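Local coordinates for RE68036p (PDB 1SQH), which probably acts as an acyltransferase of the GNAT superfamily, perhaps on glycine, though its function remains uncharacterized, at residues Y40-K44 / G263-T267; Q48-I54 / V206-K210; A162-P168 / A254-R258. All coordinates share one frame; numbering follows the deposited sequence.

Interaction 1 (Y40-K44 / G263-T267); sequences YNQRK and GEEIT
Tyr40 and Lys44, one turn apart on helix 34-51, both donate to the carboxylate of Glu264, and both on the same oxygen. With CG opposite the backbone N (chi1 165°), Tyr40 carries its ring toward the loop, and its OH gives a 2.8 Å hydrogen bond to Glu264 OE2 on the anti lone pair, while Lys44 NZ reaches OE2 at 2.7 Å from the syn side, as a salt bridge. A second bond from NZ to OE1 is weak. Lys44 runs out extended and then bends at chi3 (64°), which swings its ammonium group across the end of Glu264; Ser232 OG is a further partner of NZ. The carboxylate is tilted 48° from the tyrosine ring, with OE2 in the ring plane at its edge. Ile266 covers one face: its CG2 sits 3.4 Å from the Tyr40 ring centroid, a snug CH-pi contact shifted toward CE2 and CZ. A water donates to Glu265 O and, weakly, to Tyr40 OH. Glu264 and Ile266 belong to the loop that joins helix 248-263 to strand 268-273, consistent with the connection after the helix that follows the fourth strand of a GNAT fold, here docked on a helix of the N-terminal half.

Interaction 2 (Q48-I54 / V206-K210); sequences QLSEAQI and VRFNK
Leu49, Ala52 and Ile54, in the Schellman motif that closes helix 34-51, receive the ring of Phe208 from the last turn of helix 199-208. Gln53, with positive phi, is the C-prime residue: Ile54 N bonds back to Leu49 O, and Gln53 N to Ser50 O. The turn brings the side chains of Leu49 and Ile54 together, with Leu49 CD2 and Ile54 CD1 4.0 Å apart, and Phe208 packs against this pair. Leu49 CD2 lies over one face of the ring, 3.5 Å from its centroid and 18° off the normal, a CH-pi contact. Over the opposite face runs the aliphatic part of Arg207, with CG above the rim. Ile54 CD1 comes in obliquely, 3.5 Å from Phe208 CZ, and Ala52 CB meets the edge at the same end. Arg207 sets CG opposite its backbone N (chi1 -179°) and runs out straight from there to NE, which carries its guanidinium past the ring so that Ile54 CD1 and Phe208 CZ lie on the same face of it. Cut back to an alanine, Phe208 would probably leave a gap between the two helix ends and deprive Leu49 CD2 and Ile54 CD1 of their shared partner. Beside the ring, the Gln48 side chain runs antiparallel to that of Phe208, its amide plane turned 72° from the ring. Its OE1 stands 3.1 Å from Phe208 O, two acceptors that cannot bond, and polar contact comes instead through a water that accepts from Gln48 NE2 at 2.7 Å and donates to Phe208 O and Asn209 OD1. Asn209 OD1 also takes Trp45 NE1. The pairing of Leu49 (C3) with Ile54 (C'') is the hydrophobic contact usual in a Schellman C-cap, extended here by an aromatic from a second helix end.

Interaction 3 (A162-P168 / A254-R258); sequences AFCAKVP and AAMSR
The guanidinium of Arg258 lies by the carbonyl oxygens of Phe163 and Ala165, both reaching it obliquely, neither over a face nor at an edge. The other flat group, the ring of Phe163, has its CB directed away from this helix segment and makes a cation-pi contact with Arg262. The setting is the long helix 248-263 of the GNAT-like C-terminal half, against which the chain packs as it leaves helix 159-163 and heads for strand 174-177. Arg258 bends at chi2 (-99°, off a staggered position) and again at chi3, folding its end back toward segment 162-168. NH1 then donates to Ala165 O at 3.1 Å along a bent path (137°), a bond to be treated as doubtful because the position of that oxygen is less sure. More secure is the apolar contact of the same side chain, Ala165 CB on Arg258 CG at 3.7 Å. NH1 also lies near Arg262 NH2, two like charges, and Arg262 NE bonds to Phe163 O.

Small residues let the backbones come close: Ala162 and Arg258 are 5.2 Å apart between their CA atoms, and Val167 and Ala254 about as near. Ala254 CB touches both Lys166 O and Pro168 CD, 3.7 Å from the latter. Val167 turns CG2 opposite its backbone N, onto Ala255 CB at 4.0 Å. Ser257 keeps its OG for Ala253 O and Tyr288 OH, while its carbonyl oxygen faces Ala162 CB. At the helix 159-163 end, Arg258 CA directs its hydrogen at Ala162 O, 3.5 Å away and with 155° at the hydrogen.

In the fold
Along the chain the segments nest and cross: interaction 1 encloses the other two, while 2 and 3 alternate. Helix 34-51 carries interaction 1 at its middle and interaction 2 at its end, centres 14 Å apart, both tying the N-terminal half to the C-terminal one. Helix 248-263 serves interaction 3 and runs on into the loop of interaction 1, about 17 Å away between centres. Interactions 2 and 3, about 24 Å apart between centres, still touch through Lys210 CB and Met256 CE (3.5 Å). Helix 248-263 links strand 234-239 of the four-stranded sheet to strand 268-273 of the eight-stranded one, a parting of strands consistent with the splayed sheet of GNAT enzymes.

Interaction 1 (Y40-K44 / G263-T267)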
loop_
_atom_site.group_PDB
_atom_site.type_symbol
_atom_site.label_atom_id
_atom_site.label_comp_id
_atom_site.label_asym_id
_atom_site.label_seq_id
_atom_site.Cartn_x
_atom_site.Cartn_y
_atom_site.Cartn_z
ATOM N N TYR A 40 3.997 8.641 -5.586
ATOM C CA TYR A 40 3.955 9.805 -4.719
ATOM C C TYR A 40 4.376 9.405 -3.297
ATOM O O TYR A 40 5.224 10.051 -2.669
ATOM C CB TYR A 40 2.536 10.365 -4.688
ATOM C CG TYR A 40 2.317 11.334 -3.562
ATOM C CD1 TYR A 40 2.644 12.678 -3.703
ATOM C CD2 TYR A 40 1.813 10.899 -2.338
ATOM C CE1 TYR A 40 2.468 13.574 -2.648
ATOM C CE2 TYR A 40 1.641 11.778 -1.281
ATOM C CZ TYR A 40 1.964 13.116 -1.442
ATOM O OH TYR A 40 1.741 13.995 -0.399
ATOM N N ASN A 41 3.782 8.329 -2.794
ATOM C CA ASN A 41 4.092 7.883 -1.451
ATOM C C ASN A 41 5.560 7.523 -1.249
ATOM O O ASN A 41 6.193 7.993 -0.287
ATOM C CB ASN A 41 3.226 6.683 -1.076
ATOM C CG ASN A 41 3.504 6.194 0.324
ATOM O OD1 ASN A 41 3.076 6.791 1.304
ATOM N ND2 ASN A 41 4.254 5.110 0.423
ATOM N N GLN A 42 6.106 6.700 -2.147
ATOM C CA GLN A 42 7.496 6.283 -2.015
ATOM C C GLN A 42 8.445 7.471 -1.976
ATOM O O GLN A 42 9.299 7.561 -1.095
ATOM C CB GLN A 42 7.899 5.353 -3.153
ATOM C CG GLN A 42 9.292 4.744 -2.949
ATOM C CD GLN A 42 9.401 4.033 -1.606
ATOM O OE1 GLN A 42 8.742 3.019 -1.380
ATOM N NE2 GLN A 42 10.216 4.574 -0.704
ATOM N N ARG A 43 8.299 8.384 -2.929
ATOM C CA ARG A 43 9.164 9.550 -2.959
ATOM C C ARG A 43 8.982 10.404 -1.702
ATOM O O ARG A 43 9.933 11.052 -1.253
ATOM C CB ARG A 43 8.907 10.369 -4.224
ATOM C CG ARG A 43 9.369 9.639 -5.476
ATOM C CD ARG A 43 10.863 9.309 -5.403
ATOM N NE ARG A 43 11.696 10.484 -5.664
ATOM C CZ ARG A 43 12.947 10.630 -5.228
ATOM N NH1 ARG A 43 13.515 9.675 -4.497
ATOM N NH2 ARG A 43 13.631 11.723 -5.539
ATOM N N LYS A 44 7.778 10.409 -1.129
ATOM C CA LYS A 44 7.558 11.171 0.094
ATOM C C LYS A 44 8.441 10.572 1.185
ATOM O O LYS A 44 9.145 11.303 1.901
ATOM C CB LYS A 44 6.098 11.099 0.536
ATOM C CG LYS A 44 5.835 11.826 1.862
ATOM C CD LYS A 44 4.354 11.858 2.233
ATOM C CE LYS A 44 3.809 10.466 2.490
ATOM N NZ LYS A 44 2.398 10.522 2.958
ATOM N N GLY A 263 -2.783 17.585 6.328
ATOM C CA GLY A 263 -1.347 17.612 6.510
ATOM C C GLY A 263 -0.639 17.517 5.175
ATOM O O GLY A 263 0.535 17.856 5.062
ATOM N N GLU A 264 -1.340 17.046 4.150
ATOM C CA GLU A 264 -0.721 16.938 2.841
ATOM C C GLU A 264 -1.801 16.910 1.780
ATOM O O GLU A 264 -2.959 16.555 2.054
ATOM C CB GLU A 264 0.166 15.677 2.756
ATOM C CG GLU A 264 -0.594 14.345 2.655
ATOM C CD GLU A 264 0.293 13.124 2.924
ATOM O OE1 GLU A 264 0.252 12.582 4.052
ATOM O OE2 GLU A 264 1.034 12.711 2.007
ATOM N N GLU A 265 -1.431 17.292 0.565
ATOM C CA GLU A 265 -2.394 17.304 -0.510
ATOM C C GLU A 265 -2.385 16.056 -1.386
ATOM O O GLU A 265 -1.576 15.934 -2.293
ATOM C CB GLU A 265 -2.202 18.529 -1.402
ATOM C CG GLU A 265 -3.305 18.650 -2.456
ATOM C CD GLU A 265 -3.109 19.817 -3.410
ATOM O OE1 GLU A 265 -2.149 19.779 -4.213
ATOM O OE2 GLU A 265 -3.918 20.774 -3.359
ATOM N N ILE A 266 -3.275 15.123 -1.087
ATOM C CA ILE A 266 -3.425 13.928 -1.900
ATOM C C ILE A 266 -4.815 13.363 -1.728
ATOM O O ILE A 266 -5.535 13.692 -0.786
ATOM C CB ILE A 266 -2.415 12.798 -1.569
ATOM C CG1 ILE A 266 -2.087 12.800 -0.084
ATOM C CG2 ILE A 266 -1.204 12.899 -2.470
ATOM C CD1 ILE A 266 -3.211 12.325 0.786
ATOM N N THR A 267 -5.193 12.524 -2.678
ATOM C CA THR A 267 -6.480 11.859 -2.652
ATOM C C THR A 267 -6.389 10.823 -1.537
ATOM O O THR A 267 -5.365 10.153 -1.397
ATOM C CB THR A 267 -6.697 11.110 -3.959
ATOM O OG1 THR A 267 -6.330 11.965 -5.045
ATOM C CG2 THR A 267 -8.141 10.667 -4.095
HETATM O O HOH W 1 0.833 17.109 -1.670
#

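Interaction 2 (Q48-I54 / V206-K210)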
loop_
_atom_site.group_PDB
_atom_site.type_symbol
_atom_site.label_atom_id
_atom_site.label_comp_id
_atom_site.label_asym_id
_atom_site.label_seq_id
_atom_site.Cartn_x
_atom_site.Cartn_y
_atom_site.Cartn_z
ATOM N N GLN A 48 11.824 11.972 3.464
ATOM C CA GLN A 48 11.877 11.918 4.926
ATOM C C GLN A 48 13.054 11.089 5.448
ATOM O O GLN A 48 13.874 11.575 6.222
ATOM C CB GLN A 48 10.581 11.327 5.481
ATOM C CG GLN A 48 9.298 11.994 5.013
ATOM C CD GLN A 48 8.067 11.230 5.478
ATOM O OE1 GLN A 48 7.857 11.038 6.678
ATOM N NE2 GLN A 48 7.252 10.783 4.528
ATOM N N LEU A 49 13.115 9.828 5.034
ATOM C CA LEU A 49 14.179 8.927 5.453
ATOM C C LEU A 49 15.551 9.525 5.165
ATOM O O LEU A 49 16.529 9.228 5.863
ATOM C CB LEU A 49 14.046 7.581 4.735
ATOM C CG LEU A 49 12.773 6.786 5.038
ATOM C CD1 LEU A 49 12.758 5.504 4.235
ATOM C CD2 LEU A 49 12.709 6.493 6.523
ATOM N N SER A 50 15.613 10.359 4.129
ATOM C CA SER A 50 16.852 11.021 3.747
ATOM C C SER A 50 17.219 12.047 4.823
ATOM O O SER A 50 18.302 11.984 5.414
ATOM C CB SER A 50 16.675 11.724 2.399
ATOM O OG SER A 50 17.846 12.435 2.043
ATOM N N GLU A 51 16.307 12.985 5.072
ATOM C CA GLU A 51 16.528 14.016 6.076
ATOM C C GLU A 51 16.779 13.406 7.448
ATOM O O GLU A 51 17.401 14.030 8.308
ATOM C CB GLU A 51 15.324 14.951 6.148
ATOM C CG GLU A 51 15.012 15.644 4.837
ATOM C CD GLU A 51 13.930 16.697 4.977
ATOM O OE1 GLU A 51 12.886 16.394 5.594
ATOM O OE2 GLU A 51 14.120 17.823 4.463
ATOM N N ALA A 52 16.285 12.187 7.652
ATOM C CA ALA A 52 16.462 11.483 8.920
ATOM C C ALA A 52 17.801 10.752 8.898
ATOM O O ALA A 52 18.055 9.874 9.722
ATOM C CB ALA A 52 15.323 10.483 9.130
ATOM N N GLN A 53 18.647 11.135 7.946
ATOM C CA GLN A 53 19.975 10.548 7.765
ATOM C C GLN A 53 20.039 9.049 8.029
ATOM O O GLN A 53 20.907 8.576 8.756
ATOM C CB GLN A 53 21.012 11.277 8.634
ATOM C CG GLN A 53 20.502 11.735 9.992
ATOM C CD GLN A 53 19.728 13.043 9.916
ATOM O OE1 GLN A 53 18.752 13.245 10.644
ATOM N NE2 GLN A 53 20.171 13.945 9.046
ATOM N N ILE A 54 19.120 8.308 7.417
ATOM C CA ILE A 54 19.070 6.859 7.567
ATOM C C ILE A 54 19.661 6.190 6.323
ATOM O O ILE A 54 19.102 6.269 5.229
ATOM C CB ILE A 54 17.609 6.362 7.764
ATOM C CG1 ILE A 54 17.013 6.992 9.024
ATOM C CG2 ILE A 54 17.578 4.836 7.873
ATOM C CD1 ILE A 54 15.597 6.580 9.294
ATOM N N VAL A 206 4.840 3.553 12.296
ATOM C CA VAL A 206 4.406 4.389 13.405
ATOM C C VAL A 206 5.374 5.555 13.509
ATOM O O VAL A 206 5.022 6.626 13.987
ATOM C CB VAL A 206 4.378 3.611 14.747
ATOM C CG1 VAL A 206 5.730 3.008 15.023
ATOM C CG2 VAL A 206 3.982 4.548 15.888
ATOM N N ARG A 207 6.591 5.352 13.019
ATOM C CA ARG A 207 7.599 6.400 13.084
ATOM C C ARG A 207 7.499 7.462 11.989
ATOM O O ARG A 207 7.509 8.666 12.280
ATOM C CB ARG A 207 9.007 5.791 13.056
ATOM C CG ARG A 207 10.107 6.837 13.147
ATOM C CD ARG A 207 11.499 6.234 13.114
ATOM N NE ARG A 207 12.510 7.289 13.151
ATOM C CZ ARG A 207 13.817 7.088 13.015
ATOM N NH1 ARG A 207 14.287 5.862 12.826
ATOM N NH2 ARG A 207 14.653 8.115 13.071
ATOM N N PHE A 208 7.398 7.016 10.737
ATOM C CA PHE A 208 7.345 7.928 9.596
ATOM C C PHE A 208 5.992 8.218 8.961
ATOM O O PHE A 208 5.876 9.134 8.135
ATOM C CB PHE A 208 8.318 7.432 8.539
ATOM C CG PHE A 208 9.743 7.596 8.941
ATOM C CD1 PHE A 208 10.315 8.866 8.988
ATOM C CD2 PHE A 208 10.504 6.503 9.335
ATOM C CE1 PHE A 208 11.627 9.042 9.421
ATOM C CE2 PHE A 208 11.817 6.672 9.771
ATOM C CZ PHE A 208 12.375 7.944 9.814
ATOM N N ASN A 209 4.972 7.453 9.334
ATOM C CA ASN A 209 3.632 7.658 8.787
ATOM C C ASN A 209 2.687 8.116 9.892
ATOM O O ASN A 209 3.023 8.043 11.080
ATOM C CB ASN A 209 3.115 6.345 8.174
ATOM C CG ASN A 209 2.987 6.412 6.652
ATOM O OD1 ASN A 209 3.626 7.241 5.996
ATOM N ND2 ASN A 209 2.167 5.533 6.089
ATOM N N LYS A 210 1.510 8.602 9.512
ATOM C CA LYS A 210 0.532 9.004 10.523
ATOM C C LYS A 210 -0.194 7.738 10.991
ATOM O O LYS A 210 -0.274 6.749 10.257
ATOM C CB LYS A 210 -0.485 10.003 9.953
ATOM C CG LYS A 210 0.098 11.372 9.626
ATOM C CD LYS A 210 -0.985 12.322 9.123
ATOM C CE LYS A 210 -0.404 13.625 8.565
ATOM N NZ LYS A 210 0.087 14.565 9.606
HETATM O O HOH W 2 5.049 9.658 5.503
#

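Interaction 3 (A162-P168 / A254-R258)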
loop_
_atom_site.group_PDB
_atom_site.type_symbol
_atom_site.label_atom_id
_atom_site.label_comp_id
_atom_site.label_asym_id
_atom_site.label_seq_id
_atom_site.Cartn_x
_atom_site.Cartn_y
_atom_site.Cartn_z
ATOM N N ALA A 162 -12.074 14.965 1.854
ATOM C CA ALA A 162 -11.353 14.538 3.041
ATOM C C ALA A 162 -11.004 15.748 3.911
ATOM O O ALA A 162 -11.129 15.706 5.136
ATOM C CB ALA A 162 -10.079 13.792 2.645
ATOM N N PHE A 163 -10.586 16.832 3.266
ATOM C CA PHE A 163 -10.204 18.058 3.972
ATOM C C PHE A 163 -11.337 18.651 4.802
ATOM O O PHE A 163 -11.119 19.089 5.933
ATOM C CB PHE A 163 -9.711 19.106 2.966
ATOM C CG PHE A 163 -9.136 20.347 3.606
ATOM C CD1 PHE A 163 -9.966 21.339 4.119
ATOM C CD2 PHE A 163 -7.754 20.516 3.700
ATOM C CE1 PHE A 163 -9.426 22.483 4.715
ATOM C CE2 PHE A 163 -7.208 21.655 4.293
ATOM C CZ PHE A 163 -8.044 22.640 4.801
ATOM N N CYS A 164 -12.539 18.662 4.227
ATOM C CA CYS A 164 -13.711 19.227 4.888
ATOM C C CYS A 164 -14.605 18.170 5.519
ATOM O O CYS A 164 -15.755 18.453 5.849
ATOM C CB CYS A 164 -14.537 20.042 3.886
ATOM S SG CYS A 164 -13.584 21.206 2.857
ATOM N N ALA A 165 -14.083 16.958 5.684
ATOM C CA ALA A 165 -14.852 15.862 6.272
ATOM C C ALA A 165 -15.213 16.110 7.730
ATOM O O ALA A 165 -14.494 16.798 8.452
ATOM C CB ALA A 165 -14.064 14.554 6.165
ATOM N N LYS A 166 -16.338 15.547 8.158
ATOM C CA LYS A 166 -16.762 15.667 9.547
ATOM C C LYS A 166 -16.179 14.453 10.267
ATOM O O LYS A 166 -15.830 13.455 9.631
ATOM C CB LYS A 166 -18.290 15.634 9.667
ATOM C CG LYS A 166 -19.009 16.877 9.185
ATOM C CD LYS A 166 -20.506 16.766 9.494
ATOM C CE LYS A 166 -21.281 18.016 9.072
ATOM N NZ LYS A 166 -22.730 17.932 9.444
ATOM N N VAL A 167 -16.074 14.537 11.587
ATOM C CA VAL A 167 -15.533 13.437 12.369
ATOM C C VAL A 167 -16.367 13.236 13.626
ATOM O O VAL A 167 -16.617 14.181 14.376
ATOM C CB VAL A 167 -14.068 13.707 12.750
ATOM C CG1 VAL A 167 -13.961 15.065 13.421
ATOM C CG2 VAL A 167 -13.550 12.607 13.664
ATOM N N PRO A 168 -16.814 11.993 13.869
ATOM C CA PRO A 168 -17.633 11.622 15.026
ATOM C C PRO A 168 -17.005 11.962 16.370
ATOM O O PRO A 168 -15.808 12.244 16.454
ATOM C CB PRO A 168 -17.811 10.119 14.848
ATOM C CG PRO A 168 -17.765 9.949 13.363
ATOM C CD PRO A 168 -16.604 10.828 12.995
ATOM N N ALA A 254 -12.709 8.321 9.719
ATOM C CA ALA A 254 -13.013 9.726 9.458
ATOM C C ALA A 254 -11.852 10.603 9.919
ATOM O O ALA A 254 -11.361 11.451 9.163
ATOM C CB ALA A 254 -14.314 10.129 10.167
ATOM N N ALA A 255 -11.391 10.375 11.149
ATOM C CA ALA A 255 -10.299 11.158 11.714
ATOM C C ALA A 255 -9.023 11.059 10.878
ATOM O O ALA A 255 -8.425 12.082 10.516
ATOM C CB ALA A 255 -10.027 10.716 13.140
HETATM N N MSE A 256 -8.597 9.837 10.570
HETATM C CA MSE A 256 -7.394 9.678 9.763
HETATM C C MSE A 256 -7.533 10.372 8.392
HETATM O O MSE A 256 -6.589 11.006 7.920
HETATM C CB MSE A 256 -7.077 8.197 9.564
HETATM C CG MSE A 256 -5.745 7.952 8.897
HETATM SE SE MSE A 256 -4.264 8.248 10.129
HETATM C CE MSE A 256 -3.993 10.121 9.785
ATOM N N SER A 257 -8.702 10.251 7.756
ATOM C CA SER A 257 -8.928 10.880 6.447
ATOM C C SER A 257 -8.708 12.394 6.545
ATOM O O SER A 257 -8.003 12.998 5.718
ATOM C CB SER A 257 -10.347 10.590 5.943
ATOM O OG SER A 257 -10.527 9.210 5.661
ATOM N N ARG A 258 -9.317 12.999 7.562
ATOM C CA ARG A 258 -9.171 14.431 7.800
ATOM C C ARG A 258 -7.718 14.789 8.090
ATOM O O ARG A 258 -7.163 15.681 7.458
ATOM C CB ARG A 258 -10.015 14.864 8.994
ATOM C CG ARG A 258 -11.441 15.211 8.668
ATOM C CD ARG A 258 -11.619 16.715 8.555
ATOM N NE ARG A 258 -11.112 17.428 9.726
ATOM C CZ ARG A 258 -11.675 18.522 10.227
ATOM N NH1 ARG A 258 -12.772 19.020 9.668
ATOM N NH2 ARG A 258 -11.120 19.142 11.256
#